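Local coordinates for protein endonuclease V (Streptomyces avermitilis, PDB 3GOC) that probably repairs deaminated DNA with the help of magnesium, nicking the strand at the second phosphodiester bond 3' to a deoxyinosine, at residues A[46-51]-A[218-223]; A[52-57]-A[78-83]; A[56-61]-A[95-100]; A[72-77]-A[102-107]; A[108-113]-A[137-142]. One frame throughout, in Å; residues are numbered along the deposited sequence.

Interaction 1 (A[46-51]-A[218-223]). With MG (magnesium ion), chain D; MG (magnesium ion), chain C.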
# COMPACT_ATOMS: atom_id res chain seq x y z
N ASP A 46 0.54 2.93 -20.36
CA ASP A 46 0.95 4.27 -20.75
C ASP A 46 1.09 4.30 -22.26
O ASP A 46 1.18 3.25 -22.90
CB ASP A 46 2.29 4.64 -20.11
CG ASP A 46 2.62 6.09 -20.27
OD1 ASP A 46 3.83 6.42 -20.28
OD2 ASP A 46 1.68 6.93 -20.38
N VAL A 47 1.10 5.49 -22.84
CA VAL A 47 1.25 5.62 -24.28
C VAL A 47 2.26 6.69 -24.65
O VAL A 47 2.61 7.56 -23.84
CB VAL A 47 -0.10 5.96 -24.95
CG1 VAL A 47 -1.13 4.88 -24.62
CG2 VAL A 47 -0.59 7.32 -24.49
N ALA A 48 2.74 6.59 -25.88
CA ALA A 48 3.70 7.55 -26.42
C ALA A 48 3.20 7.90 -27.82
O ALA A 48 2.91 7.02 -28.62
CB ALA A 48 5.09 6.92 -26.51
N TYR A 49 3.06 9.20 -28.08
CA TYR A 49 2.59 9.67 -29.38
C TYR A 49 3.76 10.09 -30.25
O TYR A 49 4.70 10.72 -29.77
CB TYR A 49 1.67 10.88 -29.22
CG TYR A 49 0.31 10.55 -28.66
CD1 TYR A 49 0.09 10.50 -27.28
CD2 TYR A 49 -0.76 10.27 -29.50
CE1 TYR A 49 -1.16 10.18 -26.76
CE2 TYR A 49 -2.01 9.95 -29.00
CZ TYR A 49 -2.21 9.90 -27.63
OH TYR A 49 -3.45 9.58 -27.13
N ASP A 50 3.71 9.73 -31.52
CA ASP A 50 4.77 10.12 -32.43
C ASP A 50 4.46 11.53 -32.94
O ASP A 50 3.31 11.86 -33.19
CB ASP A 50 4.86 9.15 -33.60
CG ASP A 50 6.17 9.28 -34.35
OD1 ASP A 50 6.22 9.96 -35.39
OD2 ASP A 50 7.18 8.71 -33.86
N ASP A 51 5.50 12.35 -33.10
CA ASP A 51 5.29 13.71 -33.58
C ASP A 51 5.32 13.84 -35.09
O ASP A 51 4.86 14.85 -35.63
CB ASP A 51 6.35 14.66 -33.01
CG ASP A 51 6.25 14.81 -31.51
OD1 ASP A 51 5.12 14.79 -30.99
OD2 ASP A 51 7.30 14.98 -30.86
N SER A 218 8.65 3.66 -19.96
CA SER A 218 9.89 3.28 -20.61
C SER A 218 9.62 2.37 -21.80
O SER A 218 10.19 2.55 -22.87
CB SER A 218 10.82 2.56 -19.63
OG SER A 218 11.30 3.46 -18.64
N LEU A 219 8.72 1.41 -21.61
CA LEU A 219 8.41 0.47 -22.68
C LEU A 219 7.71 1.07 -23.90
O LEU A 219 8.08 0.77 -25.03
CB LEU A 219 7.62 -0.72 -22.13
CG LEU A 219 7.24 -1.80 -23.16
CD1 LEU A 219 8.48 -2.35 -23.87
CD2 LEU A 219 6.50 -2.92 -22.44
N CYS A 220 6.69 1.90 -23.69
CA CYS A 220 6.04 2.46 -24.87
C CYS A 220 6.97 3.40 -25.64
O CYS A 220 6.89 3.49 -26.86
CB CYS A 220 4.73 3.18 -24.52
SG CYS A 220 4.80 4.64 -23.45
N ARG A 221 7.85 4.09 -24.93
CA ARG A 221 8.78 4.99 -25.60
C ARG A 221 9.76 4.17 -26.44
O ARG A 221 10.08 4.56 -27.57
CB ARG A 221 9.54 5.83 -24.57
CG ARG A 221 8.70 6.93 -23.93
CD ARG A 221 9.42 7.57 -22.75
NE ARG A 221 8.75 8.76 -22.23
CZ ARG A 221 8.75 9.94 -22.83
NH1 ARG A 221 8.11 10.97 -22.28
NH2 ARG A 221 9.41 10.11 -23.97
N ARG A 222 10.22 3.04 -25.92
CA ARG A 222 11.14 2.19 -26.68
C ARG A 222 10.43 1.60 -27.90
O ARG A 222 10.99 1.58 -28.99
CB ARG A 222 11.67 1.04 -25.81
CG ARG A 222 12.73 0.21 -26.53
CD ARG A 222 13.23 -0.95 -25.69
NE ARG A 222 12.23 -2.00 -25.57
CZ ARG A 222 12.38 -3.08 -24.80
NH1 ARG A 222 13.49 -3.24 -24.09
NH2 ARG A 222 11.43 -4.01 -24.76
N ALA A 223 9.20 1.13 -27.71
CA ALA A 223 8.44 0.54 -28.79
C ALA A 223 8.12 1.57 -29.88
O ALA A 223 8.05 1.23 -31.06
CB ALA A 223 7.15 -0.08 -28.26
MG MG D . 2.45 9.28 -20.31
MG MG C . 4.70 8.42 -20.52
O HOH W 1 5.05 8.20 -22.79
O HOH W 2 5.57 10.57 -20.68
O HOH W 3 4.62 8.55 -18.18
O HOH W 4 -0.03 9.36 -19.68
O HOH W 5 1.77 11.43 -19.26
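Two first torsions set up this meeting of strand and helix. Asp46 holds CG anti to its backbone N (chi1 -169°), which carries the carboxylate out to the metals. Cys220 holds SG in the crowded position between its backbone N and carbonyl carbon (chi1 64°), so that the sulfur lies over the strand backbone. There Cys220 SG stands 3.5 Å from Val47 C and 3.8 Å from Ala48 CB, and it also approaches the carboxylate, 3.8 Å from Asp46 OD1. Strand 46-49 and helix 218-223 run 31° from parallel, with axes 7.1 Å apart at their closest. This is the catalytic end of an RNase H-like fold, where the C-terminal helix crosses a central strand and acidic residues gather two metals. The Asp46 carboxylate bridges them: OD1 binds the magnesium ion of chain C at 2.2 Å, and OD2 binds that of chain D at 2.5 Å. Of the two magnesium sites built on this carboxylate, one includes Asp114 and the other Asp217. Water 1, a ligand of the chain C ion, donates to Val47 O over 2.7 Å, so the strand backbone helps to orient the metal's hydration shell. Arg221 reaches that shell through NH1, which donates to water 2, while its NE is hydrogen-bonded to Asp217; the positive charge probably offsets some of the carboxylate charge around the metals.

Interaction 2 (A[52-57]-A[78-83])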
# COMPACT_ATOMS: atom_id res chain seq x y z
N GLU A 52 5.85 12.84 -35.78
CA GLU A 52 5.96 12.90 -37.24
C GLU A 52 4.85 12.19 -37.99
O GLU A 52 4.51 12.58 -39.10
CB GLU A 52 7.31 12.34 -37.67
CG GLU A 52 8.49 13.20 -37.25
CD GLU A 52 8.43 14.60 -37.83
OE1 GLU A 52 8.20 14.71 -39.06
OE2 GLU A 52 8.63 15.58 -37.07
N ARG A 53 4.29 11.15 -37.39
CA ARG A 53 3.19 10.43 -38.02
C ARG A 53 2.06 10.27 -37.02
O ARG A 53 2.29 10.27 -35.81
CB ARG A 53 3.66 9.08 -38.57
CG ARG A 53 4.48 8.23 -37.63
CD ARG A 53 5.58 7.53 -38.43
NE ARG A 53 6.06 6.32 -37.78
CZ ARG A 53 5.42 5.15 -37.80
NH1 ARG A 53 4.27 5.04 -38.45
NH2 ARG A 53 5.94 4.10 -37.19
N ASP A 54 0.83 10.14 -37.52
CA ASP A 54 -0.35 10.02 -36.68
C ASP A 54 -0.47 8.64 -36.05
O ASP A 54 -1.45 7.93 -36.25
CB ASP A 54 -1.61 10.31 -37.51
CG ASP A 54 -2.69 11.01 -36.70
OD1 ASP A 54 -3.83 11.12 -37.21
OD2 ASP A 54 -2.40 11.47 -35.58
N VAL A 55 0.54 8.27 -35.27
CA VAL A 55 0.56 6.97 -34.62
C VAL A 55 0.76 7.10 -33.11
O VAL A 55 1.39 8.04 -32.63
CB VAL A 55 1.67 6.08 -35.22
CG1 VAL A 55 1.70 4.73 -34.52
CG2 VAL A 55 1.44 5.90 -36.71
N VAL A 56 0.21 6.15 -32.36
CA VAL A 56 0.35 6.12 -30.92
C VAL A 56 0.74 4.70 -30.53
O VAL A 56 0.28 3.73 -31.12
CB VAL A 56 -0.98 6.56 -30.20
CG1 VAL A 56 -2.14 5.68 -30.64
CG2 VAL A 56 -0.79 6.51 -28.69
N VAL A 57 1.64 4.59 -29.56
CA VAL A 57 2.10 3.29 -29.10
C VAL A 57 1.75 3.11 -27.64
O VAL A 57 2.05 3.97 -26.81
CB VAL A 57 3.63 3.14 -29.27
CG1 VAL A 57 4.11 1.86 -28.60
CG2 VAL A 57 3.98 3.12 -30.76
N GLY A 78 -0.81 1.87 -32.95
CA GLY A 78 -2.10 2.16 -33.54
C GLY A 78 -2.21 3.51 -34.22
O GLY A 78 -1.37 4.39 -34.04
N GLU A 79 -3.26 3.67 -35.02
CA GLU A 79 -3.52 4.93 -35.70
C GLU A 79 -4.23 5.81 -34.67
O GLU A 79 -5.15 5.34 -33.99
CB GLU A 79 -4.45 4.71 -36.89
CG GLU A 79 -3.83 3.97 -38.06
CD GLU A 79 -4.85 3.64 -39.13
OE1 GLU A 79 -5.77 4.46 -39.35
OE2 GLU A 79 -4.73 2.56 -39.77
N VAL A 80 -3.80 7.06 -34.52
CA VAL A 80 -4.46 7.95 -33.58
C VAL A 80 -5.91 8.01 -34.04
O VAL A 80 -6.21 8.35 -35.18
CB VAL A 80 -3.80 9.34 -33.59
CG1 VAL A 80 -4.61 10.31 -32.75
CG2 VAL A 80 -2.38 9.22 -33.05
N SER A 81 -6.81 7.66 -33.13
CA SER A 81 -8.23 7.57 -33.45
C SER A 81 -9.17 8.75 -33.21
O SER A 81 -10.39 8.60 -33.33
CB SER A 81 -8.81 6.33 -32.77
OG SER A 81 -8.42 6.29 -31.41
N PHE A 82 -8.62 9.91 -32.89
CA PHE A 82 -9.44 11.08 -32.66
C PHE A 82 -8.56 12.32 -32.69
O PHE A 82 -7.38 12.25 -32.34
CB PHE A 82 -10.14 10.99 -31.29
CG PHE A 82 -11.39 11.82 -31.19
CD1 PHE A 82 -12.56 11.43 -31.83
CD2 PHE A 82 -11.39 13.01 -30.46
CE1 PHE A 82 -13.71 12.20 -31.76
CE2 PHE A 82 -12.54 13.79 -30.38
CZ PHE A 82 -13.70 13.39 -31.03
N PRO A 83 -9.10 13.46 -33.12
CA PRO A 83 -8.30 14.69 -33.15
C PRO A 83 -7.98 15.11 -31.72
O PRO A 83 -8.57 14.59 -30.77
CB PRO A 83 -9.22 15.68 -33.86
CG PRO A 83 -10.59 15.18 -33.55
CD PRO A 83 -10.44 13.69 -33.70
O HOH W 6 -5.18 8.66 -37.73
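Three backbone hydrogen bonds join the open ends of a beta hairpin formed by strands 55-64 and 70-79, the latter outermost in the RNase H-like sheet. Val56 and Gly78 form a hydrogen-bonded antiparallel pair. Gly78 N gives to Val56 O at 2.8 Å, nearly along the C=O axis, and Val56 N returns the bond to Gly78 O at 2.9 Å, in the carbonyl plane. Val55 and Glu79 are the adjoining non-hydrogen-bonded pair. Beyond it the pairing outlasts the regular strands: Val80 N binds Asp54 O at 3.0 Å with an N-H...O angle of 176°, although the donor sits 43° above the carbonyl plane. Asp54 is itself the centre of an inverse gamma turn. Water 6 adds a second link, donating to Asp54 OD1 (2.9 Å) and to Val80 O (2.8 Å), and probably helps to keep the carboxylate beside Val80. The Asp54 side chain lies across that of Val80, roughly perpendicular to it, with OD2 against the branch point of the valine. On the face that carries Val56, Val80 CG2 and Val56 CB meet more loosely, and Tyr49 of strand 41-49 touches both valines. Val55 points the other way, yet its CG1, anti to the backbone N, still comes within 3.1 Å of Gly78 O.

Interaction 3 (A[56-61]-A[95-100])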
# COMPACT_ATOMS: atom_id res chain seq x y z
N VAL A 56 0.21 6.15 -32.36
CA VAL A 56 0.35 6.12 -30.92
C VAL A 56 0.74 4.70 -30.53
O VAL A 56 0.28 3.73 -31.12
CB VAL A 56 -0.98 6.56 -30.20
CG1 VAL A 56 -2.14 5.68 -30.64
CG2 VAL A 56 -0.79 6.51 -28.69
N VAL A 57 1.64 4.59 -29.56
CA VAL A 57 2.10 3.29 -29.10
C VAL A 57 1.75 3.11 -27.64
O VAL A 57 2.05 3.97 -26.81
CB VAL A 57 3.63 3.14 -29.27
CG1 VAL A 57 4.11 1.86 -28.60
CG2 VAL A 57 3.98 3.12 -30.76
N ALA A 58 1.09 2.00 -27.33
CA ALA A 58 0.70 1.71 -25.96
C ALA A 58 1.50 0.56 -25.39
O ALA A 58 1.92 -0.34 -26.13
CB ALA A 58 -0.78 1.37 -25.91
N ALA A 59 1.73 0.60 -24.09
CA ALA A 59 2.45 -0.46 -23.41
C ALA A 59 1.68 -0.86 -22.16
O ALA A 59 1.05 -0.03 -21.51
CB ALA A 59 3.85 -0.00 -23.03
N ALA A 60 1.73 -2.15 -21.86
CA ALA A 60 1.09 -2.67 -20.66
C ALA A 60 2.17 -3.52 -20.00
O ALA A 60 2.74 -4.41 -20.63
CB ALA A 60 -0.12 -3.53 -21.02
N VAL A 61 2.46 -3.23 -18.74
CA VAL A 61 3.46 -3.98 -18.00
C VAL A 61 2.83 -4.54 -16.75
O VAL A 61 2.36 -3.80 -15.89
CB VAL A 61 4.66 -3.10 -17.62
CG1 VAL A 61 5.69 -3.93 -16.85
CG2 VAL A 61 5.30 -2.51 -18.87
N PRO A 95 -8.32 2.47 -28.28
CA PRO A 95 -8.20 1.26 -29.11
C PRO A 95 -6.82 0.59 -29.01
O PRO A 95 -6.71 -0.64 -28.97
CB PRO A 95 -8.49 1.78 -30.51
CG PRO A 95 -9.44 2.91 -30.27
CD PRO A 95 -8.82 3.60 -29.07
N THR A 96 -5.78 1.41 -28.98
CA THR A 96 -4.42 0.89 -28.92
C THR A 96 -4.08 0.34 -27.54
O THR A 96 -3.35 -0.64 -27.42
CB THR A 96 -3.41 1.98 -29.34
OG1 THR A 96 -3.75 2.46 -30.64
CG2 THR A 96 -2.00 1.42 -29.39
N VAL A 97 -4.62 0.96 -26.50
CA VAL A 97 -4.40 0.50 -25.13
C VAL A 97 -5.08 -0.86 -24.96
O VAL A 97 -4.52 -1.78 -24.36
CB VAL A 97 -4.97 1.50 -24.10
CG1 VAL A 97 -4.89 0.91 -22.69
CG2 VAL A 97 -4.19 2.80 -24.16
N LEU A 98 -6.30 -0.98 -25.49
CA LEU A 98 -7.02 -2.25 -25.40
C LEU A 98 -6.22 -3.34 -26.12
O LEU A 98 -6.17 -4.48 -25.66
CB LEU A 98 -8.42 -2.12 -26.03
CG LEU A 98 -9.42 -1.25 -25.26
CD1 LEU A 98 -10.67 -1.06 -26.10
CD2 LEU A 98 -9.76 -1.89 -23.92
N ALA A 99 -5.59 -2.98 -27.23
CA ALA A 99 -4.79 -3.94 -28.00
C ALA A 99 -3.56 -4.41 -27.22
O ALA A 99 -3.20 -5.59 -27.26
CB ALA A 99 -4.37 -3.32 -29.33
N ALA A 100 -2.91 -3.49 -26.51
CA ALA A 100 -1.74 -3.87 -25.74
C ALA A 100 -2.16 -4.82 -24.62
O ALA A 100 -1.48 -5.81 -24.34
CB ALA A 100 -1.05 -2.63 -25.16
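Ala58 is the tight point of this contact, its methyl pointing toward the helix. Ala58 CB lies 3.6 Å from Thr96 O and 3.7 Å from Thr96 CG2, while Val97 CG2 and Ala100 CB each come to 4.1 Å from it. So small a side chain lets the helix settle close, the axes of strand 56-61 and helix 95-100 passing 7.1 Å apart at a crossing angle of -37°. Toward the start of the strand, Thr96 has its OG1 anti to the carbonyl carbon and its CG2 anti to the backbone N. Thr96 therefore presents OG1 to Val56 CG1 at 3.6 Å and CG2 to the backbone oxygen Val56 O, the two side chains antiparallel and offset. Such helix-on-sheet packing belongs to the RNase H-like alpha/beta fold: helix 94-102 covers the face bearing Val56, Ala58 and Ala60, whereas Val57 and Ala59 face helix 211-228. Val47 of the neighbouring strand also touches both Ala58 and Val97. Packing loosens toward Ala60, whose CB is 4.3 Å from Ala100 CB. Farther round the helix the side chain of Leu98 turns away from the strand, and both it and Ala99 are partly exposed.

Interaction 4 (A[72-77]-A[102-107])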
# COMPACT_ATOMS: atom_id res chain seq x y z
N ALA A 72 5.12 -9.86 -17.02
CA ALA A 72 4.67 -9.87 -18.41
C ALA A 72 4.59 -8.46 -18.96
O ALA A 72 4.44 -7.50 -18.20
CB ALA A 72 3.30 -10.54 -18.51
N GLU A 73 4.70 -8.32 -20.28
CA GLU A 73 4.61 -7.01 -20.91
C GLU A 73 4.20 -7.16 -22.36
O GLU A 73 4.40 -8.21 -22.97
CB GLU A 73 5.95 -6.28 -20.82
CG GLU A 73 7.10 -6.99 -21.50
CD GLU A 73 8.42 -6.25 -21.34
OE1 GLU A 73 8.78 -5.91 -20.19
OE2 GLU A 73 9.10 -6.01 -22.36
N ALA A 74 3.60 -6.11 -22.91
CA ALA A 74 3.16 -6.13 -24.30
C ALA A 74 2.97 -4.70 -24.79
O ALA A 74 2.72 -3.80 -24.00
CB ALA A 74 1.84 -6.89 -24.42
N THR A 75 3.11 -4.51 -26.10
CA THR A 75 2.92 -3.19 -26.68
C THR A 75 2.07 -3.34 -27.94
O THR A 75 1.89 -4.44 -28.46
CB THR A 75 4.26 -2.51 -27.07
OG1 THR A 75 4.96 -3.33 -28.01
CG2 THR A 75 5.12 -2.28 -25.85
N ALA A 76 1.54 -2.22 -28.41
CA ALA A 76 0.73 -2.20 -29.62
C ALA A 76 0.93 -0.85 -30.29
O ALA A 76 1.15 0.16 -29.63
CB ALA A 76 -0.74 -2.41 -29.27
N VAL A 77 0.87 -0.86 -31.62
CA VAL A 77 1.02 0.36 -32.40
C VAL A 77 -0.33 0.63 -33.04
O VAL A 77 -0.93 -0.27 -33.61
CB VAL A 77 2.08 0.18 -33.51
CG1 VAL A 77 2.15 1.43 -34.35
CG2 VAL A 77 3.44 -0.12 -32.88
N ASP A 102 -4.77 -6.77 -24.58
CA ASP A 102 -5.18 -8.04 -25.20
C ASP A 102 -3.98 -8.89 -25.59
O ASP A 102 -4.08 -10.11 -25.68
CB ASP A 102 -6.05 -7.79 -26.43
CG ASP A 102 -7.44 -7.30 -26.07
OD1 ASP A 102 -7.88 -7.53 -24.92
OD2 ASP A 102 -8.11 -6.71 -26.95
N ALA A 103 -2.84 -8.24 -25.84
CA ALA A 103 -1.63 -8.95 -26.24
C ALA A 103 -0.91 -9.60 -25.06
O ALA A 103 0.02 -10.38 -25.26
CB ALA A 103 -0.69 -8.00 -26.96
N LEU A 104 -1.32 -9.28 -23.84
CA LEU A 104 -0.70 -9.86 -22.66
C LEU A 104 -1.05 -11.34 -22.55
O LEU A 104 -2.11 -11.77 -22.98
CB LEU A 104 -1.18 -9.15 -21.40
CG LEU A 104 -0.70 -7.71 -21.17
CD1 LEU A 104 -1.47 -7.11 -20.01
CD2 LEU A 104 0.80 -7.69 -20.91
N PRO A 105 -0.15 -12.13 -21.95
CA PRO A 105 -0.37 -13.56 -21.78
C PRO A 105 -1.14 -13.89 -20.51
O PRO A 105 -1.43 -15.05 -20.22
CB PRO A 105 1.04 -14.12 -21.75
CG PRO A 105 1.78 -13.05 -21.02
CD PRO A 105 1.24 -11.77 -21.64
N CYS A 106 -1.47 -12.86 -19.73
CA CYS A 106 -2.20 -13.06 -18.49
C CYS A 106 -3.11 -11.87 -18.20
O CYS A 106 -2.98 -10.80 -18.82
CB CYS A 106 -1.21 -13.22 -17.33
SG CYS A 106 -0.17 -11.74 -17.05
N PRO A 107 -4.06 -12.03 -17.27
CA PRO A 107 -4.96 -10.93 -16.93
C PRO A 107 -4.13 -9.84 -16.24
O PRO A 107 -3.13 -10.14 -15.59
CB PRO A 107 -5.96 -11.58 -15.98
CG PRO A 107 -6.01 -13.00 -16.47
CD PRO A 107 -4.54 -13.30 -16.70
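The flat group at the heart of this contact is not a ring but a peptide unit, the one joining Glu73 to Ala74. On one of its faces rests a methyl group: Leu104 CD2 lies almost straight above the carbonyl carbon, 3.7 Å from Glu73 C. Ala74, on the nitrogen side of that unit, is backbone hydrogen-bonded to Ala60 of the adjacent strand. The contact thus lies at the margin of the RNase H-like sheet, where strand 70-79 is outermost, and the segment resting on it is the loop that leads from helix 94-102 to strand 110-114. The touching parts run nearly opposite ways, 163° apart from end to end. Leu104 does not leave its backbone aimed at the strand; CG is anti to the carbonyl carbon (chi1 -70°), and the second torsion (chi2 170°) extends CD1 away from CA and leaves CD2 as the branch turned toward the strand. The same methyl also meets that of Ala74, 3.7 Å from Leu104 CD2 to Ala74 CB, and the side chain of Leu104 touches Val62 of the strand beyond. Ala74 CB has a second neighbour in Ala103 CB at 3.8 Å, so the consecutive residues Ala103 and Leu104 both close on one small side chain. Glu73 points off to the other side of the sheet, where it has a long, weak ion pair with Arg222 of helix 211-228. At the far end, Ala72 is approached by two loop residues at once: Pro105 CG stands 3.9 Å from Ala72 CB, and Cys106 SG stands 4.0 Å from that same methyl.

Interaction 5 (A[108-113]-A[137-142])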
# COMPACT_ATOMS: atom_id res chain seq x y z
N PRO A 108 -4.55 -8.58 -16.36
CA PRO A 108 -3.79 -7.49 -15.73
C PRO A 108 -4.00 -7.29 -14.23
O PRO A 108 -3.16 -6.69 -13.57
CB PRO A 108 -4.22 -6.27 -16.53
CG PRO A 108 -5.66 -6.57 -16.83
CD PRO A 108 -5.65 -8.05 -17.19
N GLY A 109 -5.10 -7.82 -13.71
CA GLY A 109 -5.39 -7.63 -12.30
C GLY A 109 -5.96 -6.23 -12.15
O GLY A 109 -7.05 -5.95 -12.64
N LEU A 110 -5.22 -5.36 -11.47
CA LEU A 110 -5.64 -3.97 -11.29
C LEU A 110 -4.82 -3.13 -12.26
O LEU A 110 -3.60 -3.23 -12.28
CB LEU A 110 -5.37 -3.53 -9.85
CG LEU A 110 -5.68 -2.09 -9.41
CD1 LEU A 110 -4.58 -1.17 -9.87
CD2 LEU A 110 -7.02 -1.67 -9.94
N ILE A 111 -5.49 -2.31 -13.07
CA ILE A 111 -4.79 -1.47 -14.04
C ILE A 111 -4.56 -0.07 -13.48
O ILE A 111 -5.49 0.58 -13.01
CB ILE A 111 -5.56 -1.34 -15.38
CG1 ILE A 111 -5.75 -2.72 -16.02
CG2 ILE A 111 -4.80 -0.42 -16.33
CD1 ILE A 111 -6.79 -3.57 -15.35
N VAL A 112 -3.31 0.38 -13.53
CA VAL A 112 -2.94 1.71 -13.05
C VAL A 112 -2.56 2.55 -14.26
O VAL A 112 -1.56 2.29 -14.92
CB VAL A 112 -1.75 1.63 -12.06
CG1 VAL A 112 -1.41 3.02 -11.53
CG2 VAL A 112 -2.08 0.67 -10.91
N CYS A 113 -3.37 3.57 -14.55
CA CYS A 113 -3.11 4.46 -15.68
C CYS A 113 -2.33 5.69 -15.26
O CYS A 113 -2.51 6.20 -14.15
CB CYS A 113 -4.43 4.91 -16.31
SG CYS A 113 -5.46 3.59 -16.94
N PRO A 137 -10.83 -3.64 -12.75
CA PRO A 137 -10.55 -2.61 -11.75
C PRO A 137 -9.45 -1.70 -12.30
O PRO A 137 -8.43 -2.18 -12.79
CB PRO A 137 -10.05 -3.41 -10.55
CG PRO A 137 -10.72 -4.73 -10.72
CD PRO A 137 -10.59 -4.98 -12.19
N THR A 138 -9.66 -0.40 -12.21
CA THR A 138 -8.67 0.55 -12.70
C THR A 138 -8.60 1.79 -11.83
O THR A 138 -9.58 2.17 -11.18
CB THR A 138 -9.01 1.06 -14.12
OG1 THR A 138 -10.17 1.90 -14.04
CG2 THR A 138 -9.27 -0.09 -15.06
N ILE A 139 -7.43 2.42 -11.81
CA ILE A 139 -7.24 3.66 -11.08
C ILE A 139 -6.32 4.52 -11.92
O ILE A 139 -5.67 4.04 -12.85
CB ILE A 139 -6.58 3.49 -9.69
CG1 ILE A 139 -5.15 2.98 -9.83
CG2 ILE A 139 -7.43 2.56 -8.82
CD1 ILE A 139 -4.38 2.98 -8.52
N GLY A 140 -6.27 5.80 -11.58
CA GLY A 140 -5.38 6.70 -12.27
C GLY A 140 -4.45 7.34 -11.26
O GLY A 140 -4.84 7.62 -10.13
N VAL A 141 -3.19 7.53 -11.65
CA VAL A 141 -2.22 8.21 -10.82
C VAL A 141 -1.55 9.18 -11.77
O VAL A 141 -0.97 8.78 -12.78
CB VAL A 141 -1.16 7.26 -10.22
CG1 VAL A 141 -0.17 8.08 -9.39
CG2 VAL A 141 -1.82 6.20 -9.34
N ALA A 142 -1.66 10.47 -11.46
CA ALA A 142 -1.11 11.52 -12.31
C ALA A 142 -0.01 12.33 -11.63
O ALA A 142 -0.01 12.49 -10.41
CB ALA A 142 -2.22 12.44 -12.77
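Leu110 starts its side chain aslant to the neighbouring strand and then bends toward it. From CB the chain runs to a CG anti to the backbone N (chi1 178°), and the second torsion (chi2 -79°) parts the two methyls over different residues. Leu110 CD2 drops onto the proline before the next strand, 3.2 Å from Pro137 O and 3.5 Å from Pro137 CB. Leu110 CD1 reaches past it to Ile139 CG1 at 4.2 Å, the two side chains lying roughly perpendicular. Segments 108-113 and 137-142 run parallel and are joined by four backbone hydrogen bonds, the first to Pro137 O just before the strand. Ile111 N donates to Pro137 O at 3.0 Å and Ile111 O receives Ile139 N; Cys113 N then donates to Ile139 O in a nearly linear bond of 178°, and Cys113 O receives Val141 N. Val112 lies alongside Ile139 and Val141, with the same heading, its CG2 4.0 Å from Ile139 CG1 and its CG1 3.9 Å from Val141 CG2. An alanine here would lose both of these methyl contacts and would probably loosen the packing of Ile139 and Val141. The strands are the two arms of a beta-alpha-beta unit whose connecting helix, 126-134, touches Ile111 and Cys113 and accepts a hydrogen bond from Thr138 OG1 at Ala127 O. Helix 193-202 touches Ile139 and Val141 on the opposite face from Ile111 and Cys113, while strands 41-49 and 183-189 flank the pair, and strand 110-114 continues directly from Cys113 into the magnesium ligand Asp114.

Followed from the N terminus, the chain opens interaction 1 at strand 41-49 and closes it only at the C-terminal helix, so the other four contacts nest inside that loop. Interactions 2 and 3 start from the same strand, 55-64: the first closes the hairpin with 70-79, the second reaches on to helix 94-102. Interaction 4 crosses both, since it leaves strand 70-79 before they have closed and ends in the loop after the helix. Interaction 5 follows in series, its first segment adjoining that loop. Interactions 1 and 3 set helices on opposite faces of the sheet, interaction 4 lays the loop on its outermost strand, and interaction 5 pairs two strands in its middle.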